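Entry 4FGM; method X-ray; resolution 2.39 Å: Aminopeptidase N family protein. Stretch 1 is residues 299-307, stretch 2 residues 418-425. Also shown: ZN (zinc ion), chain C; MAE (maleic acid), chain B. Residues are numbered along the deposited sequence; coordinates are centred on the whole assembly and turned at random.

Stretch 1 299-307: YTEQLWFYE
Stretch 2 418-425: GTADDTVI

Residues 299-307 and 418-425 belong to one chain but meet across at least 113 positions of sequence, burying 419 Å² in total. Stretch 1 begins extended (Thr300 phi/psi -160/136), turns through Glu301 (-93/7) and Gln302 (-83/1), and is helical from Leu303 to Tyr306; Gln302 O accepts from Phe305 N (2.9 Å) and Tyr306 N (3.1 Å). Stretch 2 is extended at Thr419 (-111/137) and Ala420 (-91/168), turns at Asp421 (-52/-35) and Asp422 (-102/2), and enters a helix at Thr423. Here Ala420 N donates to Thr423 OG1 (2.7 Å), whose m rotamer brings the hydroxyl back over the turn, and Thr423 N donates to Ala420 O (3.1 Å). In register, Gln302 CA lies 6.1 Å from Asp421 CA, and Phe305 CA 8.7 Å from Val424 CA.

Gln302 is the polar centre. Its CA-to-CB bond points toward stretch 2, and the m, t rotamer with chi3 of 51° extends the amide into the turn. Both ends of the amide are used: Gln302 OE1 accepts from Thr419 OG1 (2.6 Å), while Gln302 NE2 donates to Thr419 O (3.0 Å) and Asp421 OD1 (2.8 Å). Thr419, with chi1 p, also accepts at OG1 from Tyr306 OH (2.6 Å), so its hydroxyl relays a chain from phenol to amide. The CA-to-CB bond of Tyr306 (chi1 -73°, chi2 -67°) points sideways, but the end of the side chain comes nearer and its hydroxyl reaches Thr419 OG1, which lies at the ring edge, near its plane.

Apolar packing centres on Val424, whose CA-to-CB bond points toward stretch 1, with chi1 t. Phe305, its CA-to-CB bond toward stretch 2 and chi1 t (174°, chi2 -87°), offers a ring face to Val424 CG2, which sits 4.1 Å from the Phe305 ring centroid and 23° off the normal in a CH-pi contact; Phe305 CE2 to Val424 CG2 is 3.8 Å. The CA-to-CB bond of Trp304 points sideways, and its p rotamer (chi1 65°, chi2 -94°) brings Trp304 CH2 within 4.2 Å of Val424 CG1, obliquely to the indole, while Trp304 NE1 donates to a water (2.8 Å) that itself donates to Glu301 OE2 (2.9 Å) and Asp421 O (2.9 Å).

The p, t rotamer of Glu301 (chi3 55°) carries its carboxylate to that same water, with Glu301 CG packed 3.6 Å from Asp421 CG. Asp421 (m, chi2 -14°) is approached despite like charge: Glu301 OE1 and Asp421 OD2 are 3.8 Å apart. Another water accepts from Glu301 N (3.1 Å) and donates to Asp421 OD2 (2.7 Å). A further water, hydrogen-bonded to Thr300 OG1 (3.0 Å), donates to Asp421 OD1 (2.7 Å).

Outside the contact, Glu307 (chi1 -75°, chi2 -54°, chi3 -10°) binds zinc through Glu307 OE1, 2.2 Å from ZN.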

ATOM      1  N   TYR A 299      -6.970 -10.411 -13.256  1.00 42.32           N
ATOM      2  CA  TYR A 299      -6.229  -9.430 -14.029  1.00 43.27           C
ATOM      3  C   TYR A 299      -6.946  -8.144 -14.415  1.00 45.50           C
ATOM      4  O   TYR A 299      -8.091  -8.166 -14.849  1.00 47.57           O
ATOM      5  CB  TYR A 299      -5.704 -10.106 -15.301  1.00 39.90           C
ATOM      6  CG  TYR A 299      -4.923 -11.380 -15.049  1.00 45.74           C
ATOM      7  CD1 TYR A 299      -3.590 -11.337 -14.638  1.00 42.23           C
ATOM      8  CD2 TYR A 299      -5.519 -12.633 -15.221  1.00 40.43           C
ATOM      9  CE1 TYR A 299      -2.869 -12.507 -14.403  1.00 42.60           C
ATOM     10  CE2 TYR A 299      -4.806 -13.808 -14.991  1.00 39.14           C
ATOM     11  CZ  TYR A 299      -3.480 -13.739 -14.581  1.00 43.47           C
ATOM     12  OH  TYR A 299      -2.759 -14.892 -14.333  1.00 39.78           O
ATOM     13  N   THR A 300      -6.248  -7.026 -14.260  1.00 39.98           N
ATOM     14  CA  THR A 300      -6.768  -5.721 -14.641  1.00 42.12           C
ATOM     15  C   THR A 300      -5.588  -4.763 -14.812  1.00 46.36           C
ATOM     16  O   THR A 300      -4.663  -4.749 -14.002  1.00 44.33           O
ATOM     17  CB  THR A 300      -7.753  -5.139 -13.593  1.00 42.61           C
ATOM     18  OG1 THR A 300      -8.205  -3.853 -14.039  1.00 45.87           O
ATOM     19  CG2 THR A 300      -7.082  -4.990 -12.230  1.00 41.47           C
ATOM     20  N   GLU A 301      -5.623  -3.973 -15.877  1.00 49.59           N
ATOM     21  CA  GLU A 301      -4.557  -3.018 -16.162  1.00 50.97           C
ATOM     22  C   GLU A 301      -4.878  -1.654 -15.575  1.00 44.97           C
ATOM     23  O   GLU A 301      -4.149  -0.693 -15.816  1.00 49.78           O
ATOM     24  CB  GLU A 301      -4.388  -2.852 -17.671  1.00 48.75           C
ATOM     25  CG  GLU A 301      -5.610  -2.213 -18.340  1.00 50.61           C
ATOM     26  CD  GLU A 301      -5.394  -1.921 -19.811  1.00 54.58           C
ATOM     27  OE1 GLU A 301      -5.035  -2.855 -20.563  1.00 52.86           O
ATOM     28  OE2 GLU A 301      -5.588  -0.754 -20.213  1.00 49.60           O
ATOM     29  N   GLN A 302      -5.958  -1.567 -14.802  1.00 39.04           N
ATOM     30  CA  GLN A 302      -6.377  -0.290 -14.241  1.00 40.77           C
ATOM     31  C   GLN A 302      -5.714   0.213 -12.954  1.00 44.79           C
ATOM     32  O   GLN A 302      -6.061   1.290 -12.462  1.00 50.25           O
ATOM     33  CB  GLN A 302      -7.894  -0.304 -14.059  1.00 40.11           C
ATOM     34  CG  GLN A 302      -8.652  -0.461 -15.369  1.00 43.90           C
ATOM     35  CD  GLN A 302     -10.149  -0.547 -15.173  1.00 46.45           C
ATOM     36  OE1 GLN A 302     -10.751   0.295 -14.506  1.00 46.98           O
ATOM     37  NE2 GLN A 302     -10.762  -1.565 -15.761  1.00 48.95           N
ATOM     38  N   LEU A 303      -4.762  -0.535 -12.405  1.00 43.34           N
ATOM     39  CA  LEU A 303      -4.110  -0.085 -11.179  1.00 41.92           C
ATOM     40  C   LEU A 303      -3.328   1.217 -11.361  1.00 47.26           C
ATOM     41  O   LEU A 303      -2.966   1.867 -10.379  1.00 46.15           O
ATOM     42  CB  LEU A 303      -3.201  -1.178 -10.623  1.00 48.08           C
ATOM     43  CG  LEU A 303      -3.935  -2.446 -10.161  1.00 52.76           C
ATOM     44  CD1 LEU A 303      -2.948  -3.384  -9.478  1.00 44.88           C
ATOM     45  CD2 LEU A 303      -5.063  -2.083  -9.199  1.00 53.99           C
ATOM     46  N   TRP A 304      -3.075   1.611 -12.610  1.00 41.45           N
ATOM     47  CA  TRP A 304      -2.357   2.862 -12.865  1.00 35.12           C
ATOM     48  C   TRP A 304      -3.247   3.998 -12.383  1.00 38.29           C
ATOM     49  O   TRP A 304      -2.778   5.075 -12.008  1.00 43.20           O
ATOM     50  CB  TRP A 304      -2.079   3.053 -14.363  1.00 39.53           C
ATOM     51  CG  TRP A 304      -3.319   3.229 -15.213  1.00 42.19           C
ATOM     52  CD1 TRP A 304      -4.001   2.249 -15.890  1.00 42.32           C
ATOM     53  CD2 TRP A 304      -4.019   4.453 -15.474  1.00 47.55           C
ATOM     54  NE1 TRP A 304      -5.076   2.790 -16.554  1.00 41.57           N
ATOM     55  CE2 TRP A 304      -5.113   4.137 -16.316  1.00 46.76           C
ATOM     56  CE3 TRP A 304      -3.829   5.785 -15.081  1.00 48.76           C
ATOM     57  CZ2 TRP A 304      -6.010   5.106 -16.772  1.00 46.63           C
ATOM     58  CZ3 TRP A 304      -4.724   6.752 -15.537  1.00 51.33           C
ATOM     59  CH2 TRP A 304      -5.802   6.404 -16.374  1.00 50.03           C
ATOM     60  N   PHE A 305      -4.549   3.744 -12.404  1.00 44.10           N
ATOM     61  CA  PHE A 305      -5.513   4.736 -11.978  1.00 45.03           C
ATOM     62  C   PHE A 305      -5.859   4.553 -10.500  1.00 44.08           C
ATOM     63  O   PHE A 305      -5.763   5.493  -9.701  1.00 45.10           O
ATOM     64  CB  PHE A 305      -6.771   4.640 -12.859  1.00 41.93           C
ATOM     65  CG  PHE A 305      -7.903   5.527 -12.410  1.00 41.68           C
ATOM     66  CD1 PHE A 305      -8.829   5.079 -11.458  1.00 37.52           C
ATOM     67  CD2 PHE A 305      -8.026   6.819 -12.914  1.00 38.28           C
ATOM     68  CE1 PHE A 305      -9.864   5.911 -11.016  1.00 38.62           C
ATOM     69  CE2 PHE A 305      -9.053   7.662 -12.483  1.00 40.35           C
ATOM     70  CZ  PHE A 305      -9.978   7.208 -11.529  1.00 37.43           C
ATOM     71  N   TYR A 306      -6.241   3.338 -10.134  1.00 43.81           N
ATOM     72  CA  TYR A 306      -6.618   3.065  -8.756  1.00 49.61           C
ATOM     73  C   TYR A 306      -5.483   3.202  -7.750  1.00 48.90           C
ATOM     74  O   TYR A 306      -5.713   3.531  -6.588  1.00 45.04           O
ATOM     75  CB  TYR A 306      -7.302   1.698  -8.684  1.00 45.72           C
ATOM     76  CG  TYR A 306      -8.682   1.793  -9.276  1.00 42.67           C
ATOM     77  CD1 TYR A 306      -9.673   2.551  -8.642  1.00 42.31           C
ATOM     78  CD2 TYR A 306      -8.971   1.244 -10.523  1.00 39.82           C
ATOM     79  CE1 TYR A 306     -10.911   2.767  -9.239  1.00 46.76           C
ATOM     80  CE2 TYR A 306     -10.209   1.458 -11.133  1.00 41.38           C
ATOM     81  CZ  TYR A 306     -11.172   2.226 -10.484  1.00 43.34           C
ATOM     82  OH  TYR A 306     -12.377   2.489 -11.088  1.00 42.85           O
ATOM     83  N   GLU A 307      -4.256   2.963  -8.191  1.00 44.34           N
ATOM     84  CA  GLU A 307      -3.122   3.129  -7.297  1.00 41.92           C
ATOM     85  C   GLU A 307      -2.407   4.432  -7.646  1.00 45.04           C
ATOM     86  O   GLU A 307      -1.989   5.173  -6.754  1.00 43.61           O
ATOM     87  CB  GLU A 307      -2.157   1.945  -7.400  1.00 42.02           C
ATOM     88  CG  GLU A 307      -2.656   0.669  -6.723  1.00 47.87           C
ATOM     89  CD  GLU A 307      -3.042   0.884  -5.267  1.00 46.41           C
ATOM     90  OE1 GLU A 307      -2.741   1.960  -4.724  1.00 47.02           O
ATOM     91  OE2 GLU A 307      -3.640  -0.027  -4.664  1.00 51.21           O
ATOM     92  N   GLY A 418     -18.792   0.641 -12.083  1.00 47.85           N
ATOM     93  CA  GLY A 418     -17.487   0.088 -12.389  1.00 52.68           C
ATOM     94  C   GLY A 418     -16.867   0.721 -13.619  1.00 51.93           C
ATOM     95  O   GLY A 418     -17.575   1.233 -14.491  1.00 55.10           O
ATOM     96  N   THR A 419     -15.542   0.687 -13.694  1.00 42.00           N
ATOM     97  CA  THR A 419     -14.826   1.261 -14.824  1.00 42.80           C
ATOM     98  C   THR A 419     -14.171   0.181 -15.672  1.00 45.20           C
ATOM     99  O   THR A 419     -13.595  -0.768 -15.139  1.00 47.75           O
ATOM    100  CB  THR A 419     -13.716   2.231 -14.356  1.00 45.51           C
ATOM    101  OG1 THR A 419     -12.794   1.535 -13.506  1.00 51.14           O
ATOM    102  CG2 THR A 419     -14.314   3.407 -13.612  1.00 45.11           C
ATOM    103  N   ALA A 420     -14.275   0.324 -16.991  1.00 44.80           N
ATOM    104  CA  ALA A 420     -13.652  -0.616 -17.923  1.00 50.14           C
ATOM    105  C   ALA A 420     -12.271  -0.031 -18.199  1.00 49.37           C
ATOM    106  O   ALA A 420     -12.006   1.122 -17.842  1.00 45.96           O
ATOM    107  CB  ALA A 420     -14.456  -0.713 -19.212  1.00 46.22           C
ATOM    108  N   ASP A 421     -11.394  -0.804 -18.831  1.00 56.54           N
ATOM    109  CA  ASP A 421     -10.040  -0.327 -19.096  1.00 54.29           C
ATOM    110  C   ASP A 421      -9.938   1.019 -19.796  1.00 52.25           C
ATOM    111  O   ASP A 421      -9.038   1.800 -19.501  1.00 57.16           O
ATOM    112  CB  ASP A 421      -9.249  -1.362 -19.894  1.00 50.92           C
ATOM    113  CG  ASP A 421      -9.100  -2.676 -19.157  1.00 54.69           C
ATOM    114  OD1 ASP A 421      -9.366  -2.706 -17.936  1.00 54.83           O
ATOM    115  OD2 ASP A 421      -8.704  -3.675 -19.796  1.00 53.76           O
ATOM    116  N   ASP A 422     -10.865   1.306 -20.703  1.00 52.33           N
ATOM    117  CA  ASP A 422     -10.822   2.564 -21.449  1.00 56.74           C
ATOM    118  C   ASP A 422     -11.793   3.645 -20.978  1.00 54.89           C
ATOM    119  O   ASP A 422     -11.842   4.733 -21.550  1.00 54.23           O
ATOM    120  CB  ASP A 422     -11.049   2.282 -22.940  1.00 63.53           C
ATOM    121  CG  ASP A 422     -12.464   1.820 -23.240  1.00 78.39           C
ATOM    122  OD1 ASP A 422     -13.030   1.047 -22.435  1.00 82.13           O
ATOM    123  OD2 ASP A 422     -13.007   2.221 -24.292  1.00 84.93           O
ATOM    124  N   THR A 423     -12.548   3.356 -19.925  1.00 47.80           N
ATOM    125  CA  THR A 423     -13.518   4.313 -19.395  1.00 46.64           C
ATOM    126  C   THR A 423     -12.967   5.705 -19.109  1.00 52.97           C
ATOM    127  O   THR A 423     -13.512   6.700 -19.588  1.00 59.42           O
ATOM    128  CB  THR A 423     -14.170   3.787 -18.096  1.00 48.11           C
ATOM    129  OG1 THR A 423     -14.907   2.589 -18.378  1.00 49.35           O
ATOM    130  CG2 THR A 423     -15.112   4.840 -17.504  1.00 40.72           C
ATOM    131  N   VAL A 424     -11.898   5.783 -18.323  1.00 53.29           N
ATOM    132  CA  VAL A 424     -11.320   7.074 -17.967  1.00 51.33           C
ATOM    133  C   VAL A 424     -10.808   7.896 -19.155  1.00 52.80           C
ATOM    134  O   VAL A 424     -11.080   9.094 -19.239  1.00 50.99           O
ATOM    135  CB  VAL A 424     -10.183   6.906 -16.923  1.00 50.58           C
ATOM    136  CG1 VAL A 424      -9.514   8.251 -16.641  1.00 45.90           C
ATOM    137  CG2 VAL A 424     -10.756   6.346 -15.631  1.00 49.14           C
ATOM    138  N   ILE A 425     -10.076   7.275 -20.076  1.00 54.36           N
ATOM    139  CA  ILE A 425      -9.574   8.037 -21.218  1.00 56.81           C
ATOM    140  C   ILE A 425     -10.732   8.513 -22.106  1.00 59.72           C
ATOM    141  O   ILE A 425     -10.754   9.671 -22.536  1.00 54.27           O
ATOM    142  CB  ILE A 425      -8.553   7.224 -22.062  1.00 51.04           C
ATOM    143  CG1 ILE A 425      -7.834   8.165 -23.034  1.00 52.71           C
ATOM    144  CG2 ILE A 425      -9.250   6.105 -22.825  1.00 52.31           C
ATOM    145  CD1 ILE A 425      -6.761   7.493 -23.873  1.00 56.57           C
TER
HETATM  146 ZN    ZN C 602      -3.133   2.005  -2.560  1.00 53.85          ZN
HETATM  147  C1  MAE B 601      -2.110  -0.128  -1.307  1.00101.44           C
HETATM  148  O1  MAE B 601      -2.137  -0.424  -2.552  1.00105.83           O
HETATM  149  O2  MAE B 601      -3.061   0.539  -0.839  1.00 98.85           O
HETATM  150  C2  MAE B 601      -0.979  -0.639  -0.501  1.00101.18           C
HETATM  151  C3  MAE B 601      -0.680  -1.865  -0.077  1.00101.86           C
HETATM  152  C4  MAE B 601      -1.443  -3.083  -0.326  1.00104.55           C
HETATM  153  O3  MAE B 601      -2.521  -3.160  -0.945  1.00112.39           O
HETATM  154  O4  MAE B 601      -0.903  -4.122   0.107  1.00 99.53           O
HETATM  155  O   HOH W   1      -9.887  -4.760 -16.313  1.00 45.55           O
HETATM  156  O   HOH W   2      -6.498   1.186 -18.300  1.00 41.81           O
HETATM  157  O   HOH W   3      -7.257  -5.260 -18.228  1.00 43.13           O
HETATM  158  O   HOH W   4      -7.860  -3.710 -22.347  1.00 63.02           O